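PDB 6WPX: BlEst2 from Bacillus licheniformis, which probably hydrolyses ester bonds as a lipase or esterase, and is captured here in a propeptide form whose C-terminal domain has an autoinhibitory effect. Local coordinates for residues P49-H54 / D79-L85; K89-G95 / K120-D124; Q126-H131 / F187-T191; P147-S151 / L179-M184; K172-Y177 / Y416-K420. All coordinates share one frame. Numbering follows the deposited sequence.

Overall arrangement
Following the chain from the N terminus, contact 1 closes the first loop, pairing strands 50-53 and 80-83 of the mixed central sheet. Contact 2 follows in series and joins the start of helix 91-109 to that of helix 121-131; it touches contact 1 through Leu-85. Contact 3 then closes a longer loop, from helix 121-131 to the end of helix 181-191. Contact 4 falls wholly within that span, linking the 147-151 turn to the start of the same helix. Contact 5 crosses both: it opens at helix 174-178 and closes only at residues 416-420, tying the alpha/beta part of the fold to the C-terminal beta region.

Contact 1 (P49-H54 / D79-L85); sequences PIVFVH and DAAFIDL
Three backbone hydrogen bonds define the parallel pairing of strands 50-53 and 80-83, the two strands of a beta-alpha-beta unit connected through helix 69-75: Ile-50 N to Asp-79 O (2.9 Å), Ala-81 N to Ile-50 O (2.8 Å) and Phe-52 N to Ala-81 O (2.9 Å). Ile-50 lies beside Ala-80, Val-51 beside Ala-81 and Phe-52 beside Phe-82. The strand axes approach to 4.6 Å at 24° and splay toward their C-terminal ends, where a water donates to Phe-52 O (2.8 Å) and Ile-83 O (2.7 Å) and accepts weakly from His-54 N (3.1 Å). Val-51 (t) and Ile-83 (tt) share one face, packed toward helix 91-109, with CG1 of Val-51 4.2 Å from CG2 of Ile-83. On the other face Phe-52 and Phe-82, both m, hold their rings nearly parallel (9°) but slid apart, centroids 5.3 Å distant. Past the strands' C-terminal ends, as in lipases with a His-Gly pair there, His-54 adopts p and its NE2 accepts from Leu-85 N at 2.8 Å.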
# COMPACT_ATOMS: atom_id res chain seq x y z
N PRO A 49 -6.61 -1.22 29.46
CA PRO A 49 -5.91 -0.06 28.89
C PRO A 49 -5.63 -0.30 27.39
O PRO A 49 -5.52 -1.44 26.93
CB PRO A 49 -4.60 -0.02 29.68
CG PRO A 49 -4.87 -0.88 30.93
CD PRO A 49 -5.77 -1.94 30.44
N ILE A 50 -5.54 0.79 26.63
CA ILE A 50 -5.27 0.67 25.19
C ILE A 50 -3.85 1.08 24.90
O ILE A 50 -3.44 2.16 25.30
CB ILE A 50 -6.26 1.50 24.33
CG1 ILE A 50 -7.72 1.16 24.62
CG2 ILE A 50 -5.92 1.36 22.85
CD1 ILE A 50 -8.66 2.33 24.29
N VAL A 51 -3.14 0.27 24.14
CA VAL A 51 -1.81 0.63 23.64
C VAL A 51 -2.00 1.01 22.17
O VAL A 51 -2.43 0.18 21.37
CB VAL A 51 -0.75 -0.47 23.84
CG1 VAL A 51 0.58 -0.08 23.17
CG2 VAL A 51 -0.55 -0.75 25.31
N PHE A 52 -1.69 2.27 21.84
CA PHE A 52 -1.82 2.78 20.48
C PHE A 52 -0.52 2.60 19.75
O PHE A 52 0.54 3.00 20.25
CB PHE A 52 -2.28 4.25 20.49
CG PHE A 52 -3.72 4.39 20.93
CD1 PHE A 52 -4.77 4.28 20.00
CD2 PHE A 52 -4.04 4.62 22.26
CE1 PHE A 52 -6.10 4.42 20.41
CE2 PHE A 52 -5.37 4.81 22.66
CZ PHE A 52 -6.39 4.70 21.73
N VAL A 53 -0.58 1.91 18.59
CA VAL A 53 0.59 1.54 17.79
C VAL A 53 0.54 2.23 16.42
O VAL A 53 -0.39 1.99 15.65
CB VAL A 53 0.77 0.00 17.69
CG1 VAL A 53 2.07 -0.36 16.94
CG2 VAL A 53 0.77 -0.64 19.07
N HIS A 54 1.52 3.11 16.16
CA HIS A 54 1.62 3.87 14.91
C HIS A 54 1.98 2.97 13.70
O HIS A 54 2.35 1.79 13.86
CB HIS A 54 2.66 4.99 15.04
CG HIS A 54 4.06 4.46 15.20
ND1 HIS A 54 4.81 4.06 14.10
CD2 HIS A 54 4.78 4.23 16.32
CE1 HIS A 54 5.97 3.64 14.60
NE2 HIS A 54 5.99 3.72 15.93
N ASP A 79 -7.73 3.96 30.14
CA ASP A 79 -6.32 4.30 30.33
C ASP A 79 -5.66 3.92 29.01
O ASP A 79 -6.23 3.14 28.23
CB ASP A 79 -5.70 3.55 31.50
CG ASP A 79 -6.01 4.24 32.80
OD1 ASP A 79 -5.71 5.47 32.92
OD2 ASP A 79 -6.54 3.57 33.70
N ALA A 80 -4.50 4.53 28.73
CA ALA A 80 -3.86 4.31 27.45
C ALA A 80 -2.38 4.49 27.54
O ALA A 80 -1.90 5.13 28.48
CB ALA A 80 -4.44 5.28 26.40
N ALA A 81 -1.65 3.92 26.58
CA ALA A 81 -0.19 4.05 26.46
C ALA A 81 0.12 4.19 24.98
O ALA A 81 -0.67 3.79 24.14
CB ALA A 81 0.51 2.84 27.07
N PHE A 82 1.21 4.87 24.66
CA PHE A 82 1.58 5.17 23.28
C PHE A 82 3.02 4.78 23.14
O PHE A 82 3.82 5.09 24.02
CB PHE A 82 1.38 6.69 23.00
CG PHE A 82 -0.03 7.15 23.30
CD1 PHE A 82 -0.41 7.53 24.58
CD2 PHE A 82 -1.00 7.14 22.31
CE1 PHE A 82 -1.73 7.90 24.87
CE2 PHE A 82 -2.32 7.53 22.58
CZ PHE A 82 -2.69 7.87 23.86
N ILE A 83 3.36 4.09 22.05
CA ILE A 83 4.71 3.59 21.84
C ILE A 83 5.32 4.06 20.52
O ILE A 83 4.61 4.23 19.52
CB ILE A 83 4.70 2.03 21.97
CG1 ILE A 83 6.14 1.44 21.98
CG2 ILE A 83 3.79 1.37 20.88
CD1 ILE A 83 6.28 0.03 22.45
N ASP A 84 6.65 4.24 20.53
CA ASP A 84 7.40 4.53 19.33
C ASP A 84 8.09 3.22 19.00
O ASP A 84 8.82 2.67 19.83
CB ASP A 84 8.50 5.59 19.58
CG ASP A 84 8.01 7.00 19.77
OD1 ASP A 84 6.81 7.24 19.57
OD2 ASP A 84 8.83 7.88 20.11
N LEU A 85 7.85 2.70 17.80
CA LEU A 85 8.55 1.53 17.28
C LEU A 85 9.43 2.09 16.20
O LEU A 85 9.52 3.32 16.09
CB LEU A 85 7.57 0.48 16.71
CG LEU A 85 6.55 -0.13 17.70
CD1 LEU A 85 5.71 -1.19 17.00
CD2 LEU A 85 7.26 -0.75 18.94
O HOH W 1 2.13 4.73 18.72

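Contact 2 (K89-G95 / K120-D124); sequences KDMQDNG and KGGID
This buried, largely polar contact brings together the N-terminal ends of two helices, 91-109 and 121-131, just past the C-terminal edge of the central sheet. Its centre is the ammonium group of Lys-120, carried on a chain extended through chi3 (ttt, then m at chi4). NZ donates to Lys-89 O at 2.8 Å and forms a salt bridge with OD1 of Asp-124, also 2.8 Å. The other carboxylate oxygen of Asp-124 (m), OD2, accepts from ND2 of Asn-94 (m) at 2.9 Å, and that amide also binds His-86 O. Asp-124 thus holds Lys-120 with one oxygen and Asn-94 of the facing helix with the other. Lys-120 lies in the turn from strand 113-118 into helix 121-131, where an alpha/beta hydrolase is expected to have its nucleophile elbow. Asp-90 (p) is the N-cap of helix 91-109, its OD1 accepting from Asp-93 N (3.1 Å) and weakly from Gln-92 N (3.0 Å). The backbones come closest at Met-91 and Asp-124, whose CA atoms are 4.4 Å apart. Beside the polar cluster, CB of Met-91 (pmm) meets CG2 of Ile-123 (m, t) at 3.7 Å, and CA of Gly-95 passes 3.5 Å from Asp-124 O.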
# COMPACT_ATOMS: atom_id res chain seq x y z
N LYS A 89 11.77 -0.07 10.12
CA LYS A 89 12.18 -1.49 10.26
C LYS A 89 11.01 -2.42 9.96
O LYS A 89 9.88 -1.97 10.00
CB LYS A 89 12.84 -1.79 11.60
CG LYS A 89 14.00 -0.87 11.96
CD LYS A 89 15.22 -1.09 11.12
CE LYS A 89 16.43 -0.35 11.64
NZ LYS A 89 17.01 -1.02 12.83
N ASP A 90 11.29 -3.70 9.77
CA ASP A 90 10.26 -4.71 9.44
C ASP A 90 9.42 -5.13 10.67
O ASP A 90 9.68 -4.70 11.74
CB ASP A 90 10.83 -5.86 8.60
CG ASP A 90 11.67 -6.88 9.35
OD1 ASP A 90 11.67 -6.83 10.56
OD2 ASP A 90 12.26 -7.73 8.71
N MET A 91 8.43 -6.00 10.42
CA MET A 91 7.49 -6.49 11.46
C MET A 91 8.22 -7.40 12.45
O MET A 91 7.73 -7.56 13.55
CB MET A 91 6.26 -7.18 10.85
CG MET A 91 6.50 -8.54 10.27
SD MET A 91 7.27 -8.57 8.65
CE MET A 91 5.87 -8.20 7.60
N GLN A 92 9.36 -7.97 12.03
CA GLN A 92 10.13 -8.83 12.93
C GLN A 92 10.81 -7.98 14.02
O GLN A 92 10.64 -8.26 15.19
CB GLN A 92 11.15 -9.68 12.14
CG GLN A 92 11.93 -10.66 13.04
CD GLN A 92 12.73 -11.70 12.28
OE1 GLN A 92 13.34 -11.44 11.25
NE2 GLN A 92 12.77 -12.91 12.82
N ASP A 93 11.55 -6.93 13.62
CA ASP A 93 12.23 -6.03 14.57
C ASP A 93 11.20 -5.27 15.37
O ASP A 93 11.36 -5.13 16.58
CB ASP A 93 13.15 -5.06 13.84
CG ASP A 93 14.32 -5.73 13.15
OD1 ASP A 93 14.76 -6.81 13.62
OD2 ASP A 93 14.83 -5.16 12.19
N ASN A 94 10.14 -4.80 14.70
CA ASN A 94 9.07 -4.09 15.40
C ASN A 94 8.27 -4.99 16.32
O ASN A 94 7.96 -4.59 17.43
CB ASN A 94 8.20 -3.31 14.44
CG ASN A 94 8.77 -1.95 14.18
OD1 ASN A 94 9.84 -1.60 14.69
ND2 ASN A 94 8.08 -1.13 13.41
N GLY A 95 8.02 -6.22 15.89
CA GLY A 95 7.34 -7.24 16.69
C GLY A 95 8.16 -7.60 17.92
O GLY A 95 7.60 -7.66 19.01
N LYS A 120 0.96 -0.24 9.15
CA LYS A 120 1.92 -1.30 9.43
C LYS A 120 1.95 -1.72 10.92
O LYS A 120 2.35 -2.85 11.23
CB LYS A 120 3.32 -0.88 8.94
CG LYS A 120 4.37 -1.95 9.18
CD LYS A 120 5.75 -1.60 8.60
CE LYS A 120 6.77 -2.56 9.15
NZ LYS A 120 7.12 -2.19 10.54
N GLY A 121 1.56 -0.82 11.83
CA GLY A 121 1.49 -1.13 13.25
C GLY A 121 0.64 -2.36 13.54
O GLY A 121 0.91 -3.05 14.51
N GLY A 122 -0.38 -2.63 12.72
CA GLY A 122 -1.25 -3.81 12.88
C GLY A 122 -0.51 -5.11 12.60
O GLY A 122 -0.82 -6.14 13.20
N ILE A 123 0.47 -5.06 11.68
CA ILE A 123 1.33 -6.19 11.29
C ILE A 123 2.38 -6.40 12.39
O ILE A 123 2.58 -7.53 12.81
CB ILE A 123 1.99 -6.02 9.90
CG1 ILE A 123 0.95 -5.72 8.78
CG2 ILE A 123 2.84 -7.26 9.54
CD1 ILE A 123 1.67 -5.16 7.48
N ASP A 124 3.03 -5.30 12.85
CA ASP A 124 4.02 -5.36 13.95
C ASP A 124 3.33 -5.96 15.18
O ASP A 124 3.94 -6.72 15.94
CB ASP A 124 4.51 -3.94 14.32
CG ASP A 124 5.18 -3.15 13.21
OD1 ASP A 124 5.63 -3.79 12.22
OD2 ASP A 124 5.33 -1.93 13.37

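Contact 3 (Q126-H131 / F187-T191); sequences QSALIH and FRDQT
Long side chains can bridge helices whose backbones stand well apart, as segments 126-131 and 187-191 of helices 121-131 and 181-191 illustrate: their axes come no closer than 11.6 Å, at 34°, and the nearest CA pair, Ile-130 and Thr-191, is 7.0 Å apart. Gln-126 has a chi1 of -92°, between the usual wells, with chi2 t, and reaches across so that OE1 accepts from NH1 of Arg-188 at 2.7 Å. The CA-to-CB bond of Arg-188 points away, but its bent chain (m, chi2 -93°, chi3 p) brings the guanidinium back; a water joins OE1 of Gln-126 (2.7 Å) to NH2 of Arg-188 (2.8 Å). The same guanidinium bonds His-148 O and pairs with Asp-192. At the other end His-131 (m) donates from NE2 to OG1 of Thr-191 at 2.8 Å. Thr-191 is m, and its OG1 donates to Phe-187 O at 2.7 Å. Between these polar links, CD1 of Ile-130 (m, t) meets CG2 of Thr-191 at 3.6 Å, while Phe-187 (t) extends its ring so that CE1 lies 3.8 Å from CD2 of His-131. Helix 181-191, formed between strands 138-144 and 201-205, thus packs beside the helix after the expected nucleophile elbow of an alpha/beta hydrolase.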
# COMPACT_ATOMS: atom_id res chain seq x y z
N GLN A 126 0.72 -8.14 15.29
CA GLN A 126 0.55 -9.59 15.12
C GLN A 126 1.83 -10.30 15.31
O GLN A 126 1.84 -11.35 15.92
CB GLN A 126 0.01 -9.95 13.75
CG GLN A 126 -1.48 -10.04 13.69
CD GLN A 126 -1.89 -11.00 12.60
OE1 GLN A 126 -1.40 -10.93 11.48
NE2 GLN A 126 -2.84 -11.88 12.90
N SER A 127 2.92 -9.74 14.76
CA SER A 127 4.24 -10.32 14.91
C SER A 127 4.60 -10.38 16.40
O SER A 127 5.05 -11.43 16.85
CB SER A 127 5.28 -9.49 14.16
OG SER A 127 6.57 -9.94 14.48
N ALA A 128 4.37 -9.28 17.15
CA ALA A 128 4.65 -9.24 18.59
C ALA A 128 3.90 -10.36 19.28
O ALA A 128 4.51 -11.15 20.00
CB ALA A 128 4.22 -7.90 19.19
N LEU A 129 2.60 -10.49 19.02
CA LEU A 129 1.78 -11.50 19.70
C LEU A 129 2.05 -12.94 19.29
O LEU A 129 2.16 -13.80 20.16
CB LEU A 129 0.31 -11.17 19.51
CG LEU A 129 -0.30 -10.28 20.59
CD1 LEU A 129 0.25 -8.89 20.54
CD2 LEU A 129 -1.76 -10.18 20.41
N ILE A 130 2.11 -13.20 17.98
CA ILE A 130 2.26 -14.55 17.47
C ILE A 130 3.71 -15.04 17.44
O ILE A 130 4.00 -16.10 17.97
CB ILE A 130 1.54 -14.64 16.09
CG1 ILE A 130 -0.01 -14.51 16.30
CG2 ILE A 130 1.93 -15.93 15.33
CD1 ILE A 130 -0.85 -14.15 15.10
N HIS A 131 4.61 -14.29 16.81
CA HIS A 131 6.00 -14.70 16.64
C HIS A 131 6.92 -14.28 17.81
O HIS A 131 8.03 -14.79 17.92
CB HIS A 131 6.53 -14.22 15.29
CG HIS A 131 5.68 -14.68 14.14
ND1 HIS A 131 5.57 -16.03 13.82
CD2 HIS A 131 4.91 -13.97 13.28
CE1 HIS A 131 4.77 -16.09 12.77
NE2 HIS A 131 4.35 -14.88 12.41
N PHE A 187 4.26 -13.86 4.90
CA PHE A 187 4.02 -13.55 6.31
C PHE A 187 2.66 -14.12 6.73
O PHE A 187 2.58 -14.77 7.76
CB PHE A 187 4.08 -12.03 6.60
CG PHE A 187 3.82 -11.69 8.06
CD1 PHE A 187 4.84 -11.80 9.01
CD2 PHE A 187 2.55 -11.31 8.50
CE1 PHE A 187 4.59 -11.53 10.37
CE2 PHE A 187 2.30 -11.05 9.85
CZ PHE A 187 3.32 -11.14 10.77
N ARG A 188 1.61 -13.95 5.89
CA ARG A 188 0.27 -14.51 6.13
C ARG A 188 0.36 -16.03 6.29
O ARG A 188 -0.18 -16.59 7.25
CB ARG A 188 -0.69 -14.16 4.97
CG ARG A 188 -1.10 -12.68 4.91
CD ARG A 188 -2.40 -12.36 5.65
NE ARG A 188 -2.30 -12.72 7.06
CZ ARG A 188 -1.68 -11.99 7.98
NH1 ARG A 188 -1.55 -12.45 9.22
NH2 ARG A 188 -1.21 -10.78 7.69
N ASP A 189 1.09 -16.70 5.38
CA ASP A 189 1.27 -18.15 5.41
C ASP A 189 1.90 -18.67 6.73
O ASP A 189 1.47 -19.70 7.23
CB ASP A 189 2.07 -18.61 4.19
CG ASP A 189 2.24 -20.12 4.13
OD1 ASP A 189 1.28 -20.80 3.71
OD2 ASP A 189 3.29 -20.62 4.58
N GLN A 190 2.91 -17.95 7.26
CA GLN A 190 3.64 -18.27 8.50
C GLN A 190 2.91 -17.86 9.77
O GLN A 190 3.33 -18.23 10.87
CB GLN A 190 4.98 -17.51 8.50
CG GLN A 190 5.98 -17.88 7.40
CD GLN A 190 7.30 -17.20 7.68
OE1 GLN A 190 7.38 -15.97 7.78
NE2 GLN A 190 8.34 -18.00 7.90
N THR A 191 1.88 -17.02 9.65
CA THR A 191 1.18 -16.45 10.79
C THR A 191 -0.21 -17.03 11.04
O THR A 191 -0.56 -17.34 12.18
CB THR A 191 1.14 -14.91 10.61
OG1 THR A 191 2.48 -14.44 10.42
CG2 THR A 191 0.51 -14.16 11.78
O HOH W 2 -0.60 -8.97 9.76

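Contact 4 (P147-S151 / L179-M184); sequences PHHGS and LQTGFM
Residues 147-150 form a type I beta turn, closed by Gly-150 N to Pro-147 O at 2.9 Å, and the chain then straightens into Ser-151, the N-cap of helix 152-157. Facing it, Leu-179 and Gln-180 lead into helix 181-191, with Gln-180 at the N-cap position. The segments come closest at Gly-150 and Thr-181, whose CA atoms lie 4.1 Å apart. At Gly-150 (phi 94°, psi 171°) the bare CA lets the backbones close up; the position where a CB would project is taken by CA of Thr-181. One hydrogen bond, Ser-151 N to Leu-179 O (2.7 Å), joins the two backbones directly; a water adds a second link, donating to His-149 O (2.6 Å) and Thr-181 O (2.7 Å). Met-184, folded mmm, lays CB 3.5 Å from Gly-150 N and CE 3.2 Å from His-148 O. Thr-181 (p) places CG2 3.5 Å from His-149 O, while its hydroxyl binds Asp-155. CG of Pro-147 packs on CD2 of Leu-179 (m, t) at 3.8 Å, and OG of Ser-151 (t) caps Ala-154 N. The loop after strand 138-144 of this PGAP1-like alpha/beta-hydrolase domain thus packs against the N-terminus of helix 181-191.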
# COMPACT_ATOMS: atom_id res chain seq x y z
N PRO A 147 -2.36 -2.94 6.15
CA PRO A 147 -2.22 -3.81 4.97
C PRO A 147 -1.78 -5.22 5.37
O PRO A 147 -0.65 -5.63 5.09
CB PRO A 147 -1.18 -3.08 4.11
CG PRO A 147 -0.31 -2.34 5.11
CD PRO A 147 -1.19 -2.04 6.31
N HIS A 148 -2.70 -6.00 5.99
CA HIS A 148 -2.41 -7.39 6.37
C HIS A 148 -2.01 -8.25 5.15
O HIS A 148 -1.29 -9.23 5.33
CB HIS A 148 -3.60 -8.03 7.08
CG HIS A 148 -3.89 -7.42 8.42
ND1 HIS A 148 -3.04 -7.59 9.50
CD2 HIS A 148 -4.94 -6.65 8.81
CE1 HIS A 148 -3.61 -6.97 10.51
NE2 HIS A 148 -4.76 -6.38 10.14
N HIS A 149 -2.48 -7.90 3.93
CA HIS A 149 -2.14 -8.65 2.72
C HIS A 149 -1.14 -7.88 1.84
O HIS A 149 -0.91 -8.23 0.70
CB HIS A 149 -3.39 -9.10 1.92
CG HIS A 149 -4.33 -9.96 2.72
ND1 HIS A 149 -4.27 -11.34 2.66
CD2 HIS A 149 -5.25 -9.61 3.64
CE1 HIS A 149 -5.20 -11.78 3.50
NE2 HIS A 149 -5.80 -10.78 4.12
N GLY A 150 -0.55 -6.83 2.40
CA GLY A 150 0.42 -6.04 1.68
C GLY A 150 -0.13 -4.82 0.98
O GLY A 150 -1.34 -4.62 0.86
N SER A 151 0.79 -4.00 0.49
CA SER A 151 0.50 -2.77 -0.19
C SER A 151 0.93 -2.85 -1.66
O SER A 151 2.12 -3.09 -1.94
CB SER A 151 1.23 -1.63 0.51
OG SER A 151 1.18 -0.48 -0.32
N LEU A 179 6.25 -4.60 3.33
CA LEU A 179 4.87 -4.31 2.93
C LEU A 179 4.52 -4.81 1.52
O LEU A 179 3.34 -4.76 1.15
CB LEU A 179 4.56 -2.81 3.07
CG LEU A 179 4.56 -2.27 4.52
CD1 LEU A 179 4.40 -0.78 4.53
CD2 LEU A 179 3.46 -2.92 5.35
N GLN A 180 5.50 -5.29 0.74
CA GLN A 180 5.22 -5.85 -0.60
C GLN A 180 4.23 -7.01 -0.44
O GLN A 180 4.30 -7.76 0.55
CB GLN A 180 6.50 -6.36 -1.27
CG GLN A 180 7.43 -5.22 -1.64
CD GLN A 180 8.76 -5.73 -2.11
OE1 GLN A 180 9.01 -5.88 -3.32
NE2 GLN A 180 9.66 -5.98 -1.17
N THR A 181 3.29 -7.14 -1.38
CA THR A 181 2.24 -8.17 -1.29
C THR A 181 2.80 -9.59 -1.32
O THR A 181 2.23 -10.48 -0.70
CB THR A 181 1.13 -7.96 -2.33
OG1 THR A 181 1.70 -8.02 -3.63
CG2 THR A 181 0.40 -6.65 -2.14
N GLY A 182 3.90 -9.79 -2.04
CA GLY A 182 4.53 -11.11 -2.09
C GLY A 182 5.08 -11.48 -0.73
O GLY A 182 4.90 -12.61 -0.28
N PHE A 183 5.76 -10.53 -0.07
CA PHE A 183 6.35 -10.70 1.27
C PHE A 183 5.22 -10.90 2.29
O PHE A 183 5.31 -11.78 3.13
CB PHE A 183 7.14 -9.43 1.65
CG PHE A 183 8.07 -9.60 2.83
CD1 PHE A 183 7.60 -9.46 4.13
CD2 PHE A 183 9.42 -9.91 2.64
CE1 PHE A 183 8.46 -9.61 5.22
CE2 PHE A 183 10.28 -10.04 3.74
CZ PHE A 183 9.80 -9.88 5.02
N MET A 184 4.15 -10.09 2.19
CA MET A 184 3.03 -10.24 3.11
C MET A 184 2.28 -11.54 2.88
O MET A 184 1.78 -12.09 3.85
CB MET A 184 2.11 -9.02 3.09
CG MET A 184 2.72 -7.80 3.80
SD MET A 184 3.26 -8.10 5.50
CE MET A 184 1.72 -8.62 6.26
O HOH W 3 -0.21 -10.70 0.47

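Contact 5 (K172-Y177 / Y416-K420); sequences KNDAVY and YENGK
Tyr-177, on helix 174-178, meets Gly-419 with a ring face and Tyr-416 with a ring edge. Its chi1 is t, and CA of Gly-419 sits 3.5 Å from the Tyr-177 ring centroid, a CH-pi contact. The ring edge meets the face of Tyr-416 (m) in an offset edge-to-face pair, centroids 5.9 Å apart and planes at 85°, with CE2 of Tyr-177 3.5 Å from CB of Tyr-416. Gly-419 has no side chain to hold it off, and it lies in a type I' turn, Glu-417 to Lys-420, the tight hairpin between strands 407-417 and 420-431 of the C-terminal beta region. Positive phi at Asn-418 (50°) and Gly-419 (84°) makes the turn, and Glu-417 N bonds Lys-420 O at 2.8 Å. Asn-173 is the helix N-cap, its OD1 accepting from Val-176 N at 2.9 Å. NZ of Lys-172 (mttt) donates to OH of Tyr-416 at 3.0 Å, and that hydroxyl also bonds Tyr-158 O. A water links OD1 of Asp-174 (2.7 Å) to O of Gly-419 (3.2 Å).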
# COMPACT_ATOMS: atom_id res chain seq x y z
N LYS A 172 13.18 3.09 0.12
CA LYS A 172 13.49 1.69 0.24
C LYS A 172 14.17 1.49 1.57
O LYS A 172 15.25 2.04 1.83
CB LYS A 172 14.31 1.13 -0.93
CG LYS A 172 13.51 0.99 -2.22
CD LYS A 172 14.40 0.56 -3.38
CE LYS A 172 13.59 -0.12 -4.46
NZ LYS A 172 14.36 -0.30 -5.72
N ASN A 173 13.47 0.81 2.45
CA ASN A 173 13.96 0.46 3.76
C ASN A 173 13.26 -0.84 4.10
O ASN A 173 12.40 -1.28 3.33
CB ASN A 173 13.71 1.57 4.80
CG ASN A 173 12.26 2.00 4.93
OD1 ASN A 173 11.36 1.18 5.03
ND2 ASN A 173 11.99 3.28 4.96
N ASP A 174 13.66 -1.47 5.20
CA ASP A 174 13.13 -2.74 5.64
C ASP A 174 11.63 -2.72 5.85
O ASP A 174 11.00 -3.73 5.57
CB ASP A 174 13.82 -3.16 6.92
CG ASP A 174 15.26 -3.64 6.78
OD1 ASP A 174 15.74 -3.72 5.63
OD2 ASP A 174 15.87 -4.00 7.80
N ALA A 175 11.06 -1.58 6.34
CA ALA A 175 9.62 -1.45 6.60
C ALA A 175 8.80 -1.48 5.34
O ALA A 175 7.92 -2.32 5.24
CB ALA A 175 9.31 -0.20 7.42
N VAL A 176 9.14 -0.63 4.34
CA VAL A 176 8.44 -0.58 3.04
C VAL A 176 8.57 -1.92 2.30
O VAL A 176 7.60 -2.41 1.74
CB VAL A 176 8.88 0.63 2.16
CG1 VAL A 176 8.06 0.71 0.87
CG2 VAL A 176 8.76 1.95 2.94
N TYR A 177 9.78 -2.50 2.31
CA TYR A 177 10.10 -3.80 1.72
C TYR A 177 9.17 -4.87 2.27
O TYR A 177 8.70 -5.71 1.51
CB TYR A 177 11.54 -4.18 2.11
CG TYR A 177 12.05 -5.44 1.48
CD1 TYR A 177 11.95 -6.67 2.14
CD2 TYR A 177 12.74 -5.41 0.27
CE1 TYR A 177 12.49 -7.84 1.59
CE2 TYR A 177 13.27 -6.56 -0.29
CZ TYR A 177 13.16 -7.77 0.38
OH TYR A 177 13.73 -8.86 -0.21
N TYR A 416 15.43 -9.20 -5.04
CA TYR A 416 16.01 -8.69 -3.80
C TYR A 416 16.26 -9.85 -2.85
O TYR A 416 15.53 -10.84 -2.89
CB TYR A 416 15.04 -7.72 -3.09
CG TYR A 416 14.62 -6.52 -3.89
CD1 TYR A 416 13.51 -6.57 -4.73
CD2 TYR A 416 15.29 -5.31 -3.77
CE1 TYR A 416 13.09 -5.46 -5.45
CE2 TYR A 416 14.91 -4.20 -4.52
CZ TYR A 416 13.78 -4.27 -5.33
OH TYR A 416 13.37 -3.16 -6.05
N GLU A 417 17.27 -9.71 -1.99
CA GLU A 417 17.64 -10.68 -0.95
C GLU A 417 17.87 -9.89 0.30
O GLU A 417 18.68 -8.96 0.29
CB GLU A 417 18.96 -11.37 -1.30
CG GLU A 417 18.85 -12.56 -2.20
CD GLU A 417 20.21 -13.17 -2.49
OE1 GLU A 417 21.03 -13.28 -1.55
OE2 GLU A 417 20.45 -13.55 -3.65
N ASN A 418 17.13 -10.20 1.37
CA ASN A 418 17.24 -9.54 2.67
C ASN A 418 17.18 -8.00 2.57
O ASN A 418 17.97 -7.30 3.21
CB ASN A 418 18.49 -10.02 3.43
CG ASN A 418 18.62 -11.53 3.51
OD1 ASN A 418 17.89 -12.20 4.24
ND2 ASN A 418 19.55 -12.08 2.75
N GLY A 419 16.26 -7.49 1.75
CA GLY A 419 16.05 -6.06 1.56
C GLY A 419 16.95 -5.34 0.59
O GLY A 419 16.78 -4.14 0.37
N LYS A 420 17.92 -6.07 -0.01
CA LYS A 420 18.85 -5.47 -0.94
C LYS A 420 18.73 -6.08 -2.32
O LYS A 420 18.55 -7.29 -2.45
CB LYS A 420 20.30 -5.60 -0.45
CG LYS A 420 20.57 -4.87 0.86
CD LYS A 420 22.00 -5.04 1.30
CE LYS A 420 22.16 -4.57 2.72
NZ LYS A 420 23.57 -4.67 3.19
O HOH W 4 15.74 -2.86 3.08